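Local coordinates for tail spike protein gp49 (Pseudomonas phage LKA1, PDB 4RU4) that cleaves the O-specific polysaccharide of Pseudomonas as a lyase of the phage tailspike, degrading the host cell envelope during virus entry, at the interface of chains A and B. Numbering follows the deposited sequence. Chains: chain A/B, tail spike protein gp49.

Contact 1: the interface of chains A and B. Residues chain A 549-554; chain B 563-567.
B:Asn566 and B:Ile564, the two residues that bury most surface here, flank a short parallel bridge in which strand 545-551 of chain A lies beside strand 562-565 of chain B, so that the two strands pair briefly across the subunit boundary. The bridge pairs A:Thr551 with B:Ala565, and its firm bond runs from the backbone N of A:Asp552 to the carbonyl O of B:Ala565 at 2.9 Å, in the carbonyl plane; a water between A:Lys550 N and B:Ala563 O extends the pairing at the other end. Just past the bridge B:Asn566 turns its CG anti to its own backbone N (chi1 -175°), laying the carboxamide along the backbone of A:Asp552 and A:Arg553. Its OD1 sits against A:Asp552 CA, while ND2 gives an almost straight hydrogen bond to the hydroxyl OG of A:Ser554 (3.0 Å, 171° at H), nearly in the amide plane, which helps to hold the amide's rotation. B:Ile564 holds CG1 in the crowded position between backbone N and carbonyl carbon (chi1 63°), and its extended tip CD1 reaches A:Arg553 O at 3.6 Å and A:Ser554 CA at 3.9 Å. The chain A loop is braced from within: A:Lys550 NZ bonds A:Ser554 O at 2.6 Å, and the hydroxyl OG1 of A:Thr551 meets carboxylate OD2 of A:Asp552 from above the carboxylate plane, 2.8 Å away.

Contact 2: the interface of chains A and B. Residues chain A 289, 319-322; chain B 132, 174, 184.
Strand 317-320 of chain A ends here with A:Asn320 almost fully extended, bringing its carbonyl O opposite that of B:Arg184. The site is a lateral subunit contact of the trimer, between the pectin lyase-like region of chain A and the first Ig-like region of chain B. One water bridges the two acceptors, 2.9 Å from A:Asn320 O and 2.7 Å from B:Arg184 O; a second, held by A:Asn320 O, A:Ile322 N and B:Arg174 NH1, reaches B:Arg184 O only weakly. B:Arg184 carries the greatest buried surface of the patch. Its chain, extended from CG to NE, crosses A:Tyr289 at about a right angle and lies over one ring face: CG and CD pass over the CD1 and CE1 side, and NE stands over the middle, 3.4 Å from the ring centroid. Guanidinium and ring are nearly parallel (11°), a cation-pi stack in which the guanidinium itself is shifted toward the CD2 rim. The phenol OH of the same tyrosine touches the aliphatic CG of B:Arg174. That arginine is bent at chi3 (85°), presenting the face of its guanidinium to A:Asp321. The salt bridge is therefore face-on, with no N-H of NE directed at the carboxylate. Beyond it A:Ile322 adds an apolar contact, CG2 meeting CD1 and CD2 of B:Leu132, each at 3.8 Å. Carboxylate OD1 of A:Asp321 lies over the centre of the B:Arg174 guanidinium, 3.1 Å from NE.

Contact 3: the interface of chains A and B. Residues chain A 489, 492, 515-516, 537-538; chain B 600-602.
The C-terminal tail of chain B follows strand 590-600 and lies against chain A, with A:Arg537 running alongside its last residue, B:Val602. From CB, which lies over the rim of one face of the A:Tyr538 ring, the arginine chain is extended, with CG anti to the backbone N (chi1 -175°). CD meets the carbonyl O of B:Glu601 at 3.4 Å. NE packs against methyl CG2 of B:Val602 and bonds the phenol OH of A:Tyr538 at 3.0 Å; CZ also faces that methyl, at 3.9 Å. At the tip NH1 lies loosely near B:Glu601 O, while NH2 gives a nearly straight hydrogen bond to A:Leu492 O (2.8 Å, 168° at H), close to the guanidinium plane. Together the two bonds hold the guanidinium's rotation, and the one from NE helps to position the tyrosine hydroxyl, which donates to the terminal carboxylate OXT of B:Val602. The positive group nearby would probably help to stabilise the carboxylate charge. A water held by A:Leu489 O and A:Leu492 N also meets OXT, at 3.0 Å. Upstream, A:Gly516 N bonds B:Tyr600 O on a lone pair, at 2.9 Å. OXT approaches A:Tyr538 at the ring edge, in plane, 2.6 Å from OH.

Contact 1: the interface of chains A and B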
loop_
_atom_site.group_PDB
_atom_site.type_symbol
_atom_site.label_atom_id
_atom_site.label_comp_id
_atom_site.label_asym_id
_atom_site.label_seq_id
_atom_site.Cartn_x
_atom_site.Cartn_y
_atom_site.Cartn_z
ATOM N N THR A 549 -4.396 -43.759 -8.319
ATOM C CA THR A 549 -3.220 -44.637 -8.219
ATOM C C THR A 549 -3.381 -45.545 -7.009
ATOM O O THR A 549 -3.826 -45.089 -5.942
ATOM C CB THR A 549 -1.943 -43.769 -8.079
ATOM O OG1 THR A 549 -1.686 -43.134 -9.346
ATOM C CG2 THR A 549 -0.725 -44.602 -7.654
ATOM N N LYS A 550 -3.061 -46.828 -7.165
ATOM C CA LYS A 550 -3.073 -47.760 -6.043
ATOM C C LYS A 550 -1.778 -47.666 -5.222
ATOM O O LYS A 550 -0.668 -47.691 -5.781
ATOM C CB LYS A 550 -3.229 -49.187 -6.552
ATOM C CG LYS A 550 -2.936 -50.240 -5.480
ATOM C CD LYS A 550 -3.150 -51.666 -6.013
ATOM C CE LYS A 550 -2.406 -52.657 -5.165
ATOM N NZ LYS A 550 -2.832 -54.067 -5.360
ATOM N N THR A 551 -1.904 -47.536 -3.904
ATOM C CA THR A 551 -0.728 -47.590 -3.030
ATOM C C THR A 551 -0.912 -48.551 -1.845
ATOM O O THR A 551 -2.042 -48.946 -1.490
ATOM C CB THR A 551 -0.314 -46.191 -2.484
ATOM O OG1 THR A 551 -1.237 -45.777 -1.469
ATOM C CG2 THR A 551 -0.266 -45.149 -3.595
ATOM N N ASP A 552 0.222 -48.934 -1.264
ATOM C CA ASP A 552 0.303 -49.605 0.024
ATOM C C ASP A 552 -0.183 -51.050 0.027
ATOM O O ASP A 552 -0.649 -51.555 1.035
ATOM C CB ASP A 552 -0.360 -48.763 1.111
ATOM C CG ASP A 552 0.447 -47.515 1.427
ATOM O OD1 ASP A 552 1.500 -47.636 2.102
ATOM O OD2 ASP A 552 0.054 -46.433 0.959
ATOM N N ARG A 553 -0.060 -51.691 -1.125
ATOM C CA ARG A 553 -0.287 -53.115 -1.300
ATOM C C ARG A 553 0.340 -53.376 -2.677
ATOM O O ARG A 553 0.290 -52.504 -3.537
ATOM C CB ARG A 553 -1.793 -53.421 -1.332
ATOM C CG ARG A 553 -2.140 -54.897 -1.585
ATOM C CD ARG A 553 -1.793 -55.778 -0.350
ATOM N NE ARG A 553 -2.565 -55.357 0.823
ATOM C CZ ARG A 553 -2.435 -55.847 2.054
ATOM N NH1 ARG A 553 -1.535 -56.795 2.326
ATOM N NH2 ARG A 553 -3.196 -55.353 3.025
ATOM N N SER A 554 0.966 -54.533 -2.874
ATOM C CA SER A 554 1.444 -54.900 -4.206
ATOM C C SER A 554 0.462 -55.912 -4.822
ATOM O O SER A 554 -0.627 -55.508 -5.255
ATOM C CB SER A 554 2.898 -55.387 -4.158
ATOM O OG SER A 554 3.746 -54.293 -3.767
ATOM N N ALA B 563 2.088 -49.305 -12.464
ATOM C CA ALA B 563 2.810 -48.388 -11.609
ATOM C C ALA B 563 2.029 -48.150 -10.319
ATOM O O ALA B 563 0.858 -47.771 -10.368
ATOM C CB ALA B 563 3.016 -47.035 -12.348
ATOM N N ILE B 564 2.700 -48.348 -9.182
ATOM C CA ILE B 564 2.117 -48.153 -7.851
ATOM C C ILE B 564 3.161 -47.531 -6.937
ATOM O O ILE B 564 4.275 -47.244 -7.364
ATOM C CB ILE B 564 1.662 -49.488 -7.228
ATOM C CG1 ILE B 564 2.876 -50.411 -7.027
ATOM C CG2 ILE B 564 0.588 -50.172 -8.124
ATOM C CD1 ILE B 564 2.562 -51.749 -6.271
ATOM N N ALA B 565 2.790 -47.294 -5.687
ATOM C CA ALA B 565 3.775 -46.962 -4.661
ATOM C C ALA B 565 3.471 -47.836 -3.442
ATOM O O ALA B 565 2.347 -47.851 -2.948
ATOM C CB ALA B 565 3.681 -45.507 -4.281
ATOM N N ASN B 566 4.464 -48.547 -2.948
ATOM C CA ASN B 566 4.243 -49.399 -1.781
ATOM C C ASN B 566 5.561 -49.665 -1.108
ATOM O O ASN B 566 6.391 -50.309 -1.717
ATOM C CB ASN B 566 3.638 -50.758 -2.192
ATOM C CG ASN B 566 3.285 -51.623 -0.979
ATOM O OD1 ASN B 566 3.110 -51.102 0.132
ATOM N ND2 ASN B 566 3.145 -52.930 -1.181
ATOM N N PRO B 567 5.763 -49.156 0.130
ATOM C CA PRO B 567 4.770 -48.342 0.865
ATOM C C PRO B 567 4.817 -46.848 0.520
ATOM O O PRO B 567 5.641 -46.445 -0.325
ATOM C CB PRO B 567 5.214 -48.491 2.312
ATOM C CG PRO B 567 6.753 -48.581 2.194
ATOM C CD PRO B 567 6.963 -49.442 0.953
HETATM O O HOH W 1 -1.863 -47.556 -9.647
#

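Contact 2: the interface of chains A and B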
loop_
_atom_site.group_PDB
_atom_site.type_symbol
_atom_site.label_atom_id
_atom_site.label_comp_id
_atom_site.label_asym_id
_atom_site.label_seq_id
_atom_site.Cartn_x
_atom_site.Cartn_y
_atom_site.Cartn_z
ATOM N N TYR A 289 -17.717 12.324 4.969
ATOM C CA TYR A 289 -19.060 11.756 4.939
ATOM C C TYR A 289 -19.875 12.499 3.881
ATOM O O TYR A 289 -19.810 13.733 3.801
ATOM C CB TYR A 289 -19.775 11.963 6.282
ATOM C CG TYR A 289 -21.244 11.656 6.152
ATOM C CD1 TYR A 289 -21.696 10.338 6.194
ATOM C CD2 TYR A 289 -22.183 12.668 5.908
ATOM C CE1 TYR A 289 -23.038 10.044 6.020
ATOM C CE2 TYR A 289 -23.526 12.374 5.722
ATOM C CZ TYR A 289 -23.944 11.057 5.785
ATOM O OH TYR A 289 -25.274 10.755 5.625
ATOM N N ARG A 319 -17.456 7.580 4.762
ATOM C CA ARG A 319 -18.770 7.087 5.216
ATOM C C ARG A 319 -19.880 7.664 4.346
ATOM O O ARG A 319 -19.795 8.804 3.880
ATOM C CB ARG A 319 -19.031 7.469 6.690
ATOM C CG ARG A 319 -18.112 6.750 7.691
ATOM C CD ARG A 319 -18.305 7.265 9.119
ATOM N NE ARG A 319 -17.572 6.496 10.129
ATOM C CZ ARG A 319 -16.337 6.777 10.538
ATOM N NH1 ARG A 319 -15.678 7.807 10.000
ATOM N NH2 ARG A 319 -15.755 6.024 11.474
ATOM N N ASN A 320 -20.925 6.889 4.123
ATOM C CA ASN A 320 -22.136 7.447 3.522
ATOM C C ASN A 320 -23.405 7.092 4.328
ATOM O O ASN A 320 -23.315 6.495 5.412
ATOM C CB ASN A 320 -22.234 7.089 2.029
ATOM C CG ASN A 320 -22.844 5.710 1.783
ATOM O OD1 ASN A 320 -22.824 4.840 2.658
ATOM N ND2 ASN A 320 -23.357 5.495 0.547
ATOM N N ASP A 321 -24.564 7.533 3.838
ATOM C CA ASP A 321 -25.854 7.139 4.401
ATOM C C ASP A 321 -26.211 5.773 3.844
ATOM O O ASP A 321 -26.516 5.644 2.648
ATOM C CB ASP A 321 -26.933 8.153 3.993
ATOM C CG ASP A 321 -28.339 7.810 4.543
ATOM O OD1 ASP A 321 -28.550 6.715 5.112
ATOM O OD2 ASP A 321 -29.236 8.670 4.394
ATOM N N ILE A 322 -26.168 4.755 4.703
ATOM C CA ILE A 322 -26.389 3.375 4.264
ATOM C C ILE A 322 -27.801 3.245 3.648
ATOM O O ILE A 322 -28.020 2.453 2.730
ATOM C CB ILE A 322 -26.206 2.372 5.440
ATOM C CG1 ILE A 322 -26.122 0.926 4.939
ATOM C CG2 ILE A 322 -27.353 2.480 6.433
ATOM C CD1 ILE A 322 -24.919 0.654 4.112
ATOM N N LEU B 132 -27.412 0.619 12.305
ATOM C CA LEU B 132 -27.104 2.035 12.157
ATOM C C LEU B 132 -28.214 2.878 12.754
ATOM O O LEU B 132 -28.395 4.036 12.376
ATOM C CB LEU B 132 -26.855 2.431 10.697
ATOM C CG LEU B 132 -25.565 1.872 10.105
ATOM C CD1 LEU B 132 -25.902 0.580 9.367
ATOM C CD2 LEU B 132 -24.832 2.859 9.193
ATOM N N ARG B 174 -25.916 10.671 12.134
ATOM C CA ARG B 174 -26.389 10.967 10.801
ATOM C C ARG B 174 -27.613 11.873 10.828
ATOM O O ARG B 174 -27.659 12.881 10.125
ATOM C CB ARG B 174 -26.763 9.681 10.055
ATOM C CG ARG B 174 -27.039 9.935 8.592
ATOM C CD ARG B 174 -27.227 8.630 7.833
ATOM N NE ARG B 174 -28.587 8.131 7.920
ATOM C CZ ARG B 174 -28.927 6.906 8.312
ATOM N NH1 ARG B 174 -27.998 6.013 8.693
ATOM N NH2 ARG B 174 -30.214 6.574 8.330
ATOM N N ARG B 184 -23.646 7.205 11.154
ATOM C CA ARG B 184 -23.005 7.204 9.848
ATOM C C ARG B 184 -22.243 5.920 9.447
ATOM O O ARG B 184 -21.980 5.722 8.266
ATOM C CB ARG B 184 -22.114 8.447 9.700
ATOM C CG ARG B 184 -22.917 9.745 9.710
ATOM C CD ARG B 184 -22.038 10.996 9.668
ATOM N NE ARG B 184 -22.891 12.137 9.312
ATOM C CZ ARG B 184 -22.495 13.402 9.380
ATOM N NH1 ARG B 184 -21.276 13.670 9.790
ATOM N NH2 ARG B 184 -23.302 14.391 9.030
HETATM O O HOH W 2 -25.035 5.664 7.296
HETATM O O HOH W 3 -21.584 4.225 6.087
#

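Contact 3: the interface of chains A and B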
loop_
_atom_site.group_PDB
_atom_site.type_symbol
_atom_site.label_atom_id
_atom_site.label_comp_id
_atom_site.label_asym_id
_atom_site.label_seq_id
_atom_site.Cartn_x
_atom_site.Cartn_y
_atom_site.Cartn_z
ATOM N N LEU A 489 -7.872 -20.496 -2.635
ATOM C CA LEU A 489 -8.840 -19.869 -1.736
ATOM C C LEU A 489 -8.829 -20.605 -0.386
ATOM O O LEU A 489 -8.792 -21.850 -0.334
ATOM C CB LEU A 489 -10.257 -19.881 -2.368
ATOM C CG LEU A 489 -10.406 -19.139 -3.703
ATOM C CD1 LEU A 489 -11.883 -19.082 -4.173
ATOM C CD2 LEU A 489 -9.838 -17.717 -3.571
ATOM N N LEU A 492 -13.327 -22.087 2.246
ATOM C CA LEU A 492 -14.525 -22.561 1.545
ATOM C C LEU A 492 -15.113 -23.755 2.302
ATOM O O LEU A 492 -14.390 -24.714 2.603
ATOM C CB LEU A 492 -14.169 -23.010 0.132
ATOM C CG LEU A 492 -13.664 -21.921 -0.820
ATOM C CD1 LEU A 492 -13.164 -22.552 -2.118
ATOM C CD2 LEU A 492 -14.782 -20.943 -1.100
ATOM N N LEU A 515 -8.740 -31.230 -5.610
ATOM C CA LEU A 515 -9.254 -31.939 -4.441
ATOM C C LEU A 515 -8.745 -33.369 -4.532
ATOM O O LEU A 515 -8.485 -33.874 -5.627
ATOM C CB LEU A 515 -10.789 -31.930 -4.431
ATOM C CG LEU A 515 -11.433 -30.575 -4.107
ATOM C CD1 LEU A 515 -12.952 -30.609 -4.310
ATOM C CD2 LEU A 515 -11.090 -30.151 -2.682
ATOM N N GLY A 516 -8.614 -34.038 -3.397
ATOM C CA GLY A 516 -8.216 -35.439 -3.439
ATOM C C GLY A 516 -8.041 -36.077 -2.081
ATOM O O GLY A 516 -8.220 -35.414 -1.044
ATOM N N ARG A 537 -15.566 -32.327 -2.403
ATOM C CA ARG A 537 -15.863 -31.289 -1.432
ATOM C C ARG A 537 -16.496 -30.068 -2.119
ATOM O O ARG A 537 -17.344 -29.401 -1.536
ATOM C CB ARG A 537 -14.591 -30.865 -0.693
ATOM C CG ARG A 537 -14.828 -29.830 0.450
ATOM C CD ARG A 537 -13.485 -29.250 0.954
ATOM N NE ARG A 537 -13.682 -28.112 1.870
ATOM C CZ ARG A 537 -13.885 -28.231 3.185
ATOM N NH1 ARG A 537 -13.920 -29.437 3.767
ATOM N NH2 ARG A 537 -14.071 -27.144 3.921
ATOM N N TYR A 538 -16.079 -29.787 -3.349
ATOM C CA TYR A 538 -16.675 -28.717 -4.145
ATOM C C TYR A 538 -17.203 -29.317 -5.442
ATOM O O TYR A 538 -16.639 -30.300 -5.957
ATOM C CB TYR A 538 -15.646 -27.641 -4.508
ATOM C CG TYR A 538 -14.825 -27.187 -3.337
ATOM C CD1 TYR A 538 -15.436 -26.958 -2.107
ATOM C CD2 TYR A 538 -13.445 -27.034 -3.438
ATOM C CE1 TYR A 538 -14.709 -26.563 -1.013
ATOM C CE2 TYR A 538 -12.691 -26.631 -2.327
ATOM C CZ TYR A 538 -13.347 -26.393 -1.128
ATOM O OH TYR A 538 -12.653 -26.023 -0.002
ATOM N N TYR B 600 -4.702 -32.394 -0.503
ATOM C CA TYR B 600 -5.647 -31.551 -1.220
ATOM C C TYR B 600 -7.032 -31.690 -0.615
ATOM O O TYR B 600 -7.947 -32.128 -1.294
ATOM C CB TYR B 600 -5.730 -31.971 -2.701
ATOM C CG TYR B 600 -4.408 -32.351 -3.364
ATOM C CD1 TYR B 600 -3.520 -31.386 -3.811
ATOM C CD2 TYR B 600 -4.086 -33.688 -3.588
ATOM C CE1 TYR B 600 -2.326 -31.745 -4.441
ATOM C CE2 TYR B 600 -2.902 -34.057 -4.202
ATOM C CZ TYR B 600 -2.026 -33.093 -4.634
ATOM O OH TYR B 600 -0.848 -33.493 -5.257
ATOM N N GLU B 601 -7.187 -31.288 0.645
ATOM C CA GLU B 601 -8.434 -31.522 1.366
ATOM C C GLU B 601 -9.339 -30.282 1.477
ATOM O O GLU B 601 -10.456 -30.371 1.979
ATOM C CB GLU B 601 -8.115 -32.060 2.760
ATOM C CG GLU B 601 -7.401 -33.423 2.733
ATOM C CD GLU B 601 -6.932 -33.849 4.100
ATOM O OE1 GLU B 601 -6.966 -33.003 5.021
ATOM O OE2 GLU B 601 -6.514 -35.022 4.251
ATOM N N VAL B 602 -8.864 -29.122 1.037
ATOM C CA VAL B 602 -9.648 -27.908 1.211
ATOM C C VAL B 602 -9.283 -26.913 0.107
ATOM O O VAL B 602 -8.247 -27.063 -0.569
ATOM C CB VAL B 602 -9.477 -27.333 2.633
ATOM C CG1 VAL B 602 -8.056 -26.824 2.868
ATOM C CG2 VAL B 602 -10.514 -26.228 2.935
ATOM O OXT VAL B 602 -10.035 -25.972 -0.143
HETATM O O HOH W 4 -10.829 -23.302 0.949
#

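Sharing no residues, the three contacts are spread along the A-B interface: the C-alpha centres of contact 1 and contact 2 are about 62 Å apart, with contact 3 about 39 Å from contact 2 and 23 Å from contact 1. Contact 2 sets strands 287-290 and 317-320 of chain A's pectin lyase-like region against the first Ig-like region of chain B; contact 1 joins the C-terminal Ig-like regions of both chains, and contact 3 sets the C-terminal end of chain B against the pectin lyase-like and C-terminal Ig-like regions of chain A. Each would recur around the deposited trimer and probably helps keep the long subunits in register.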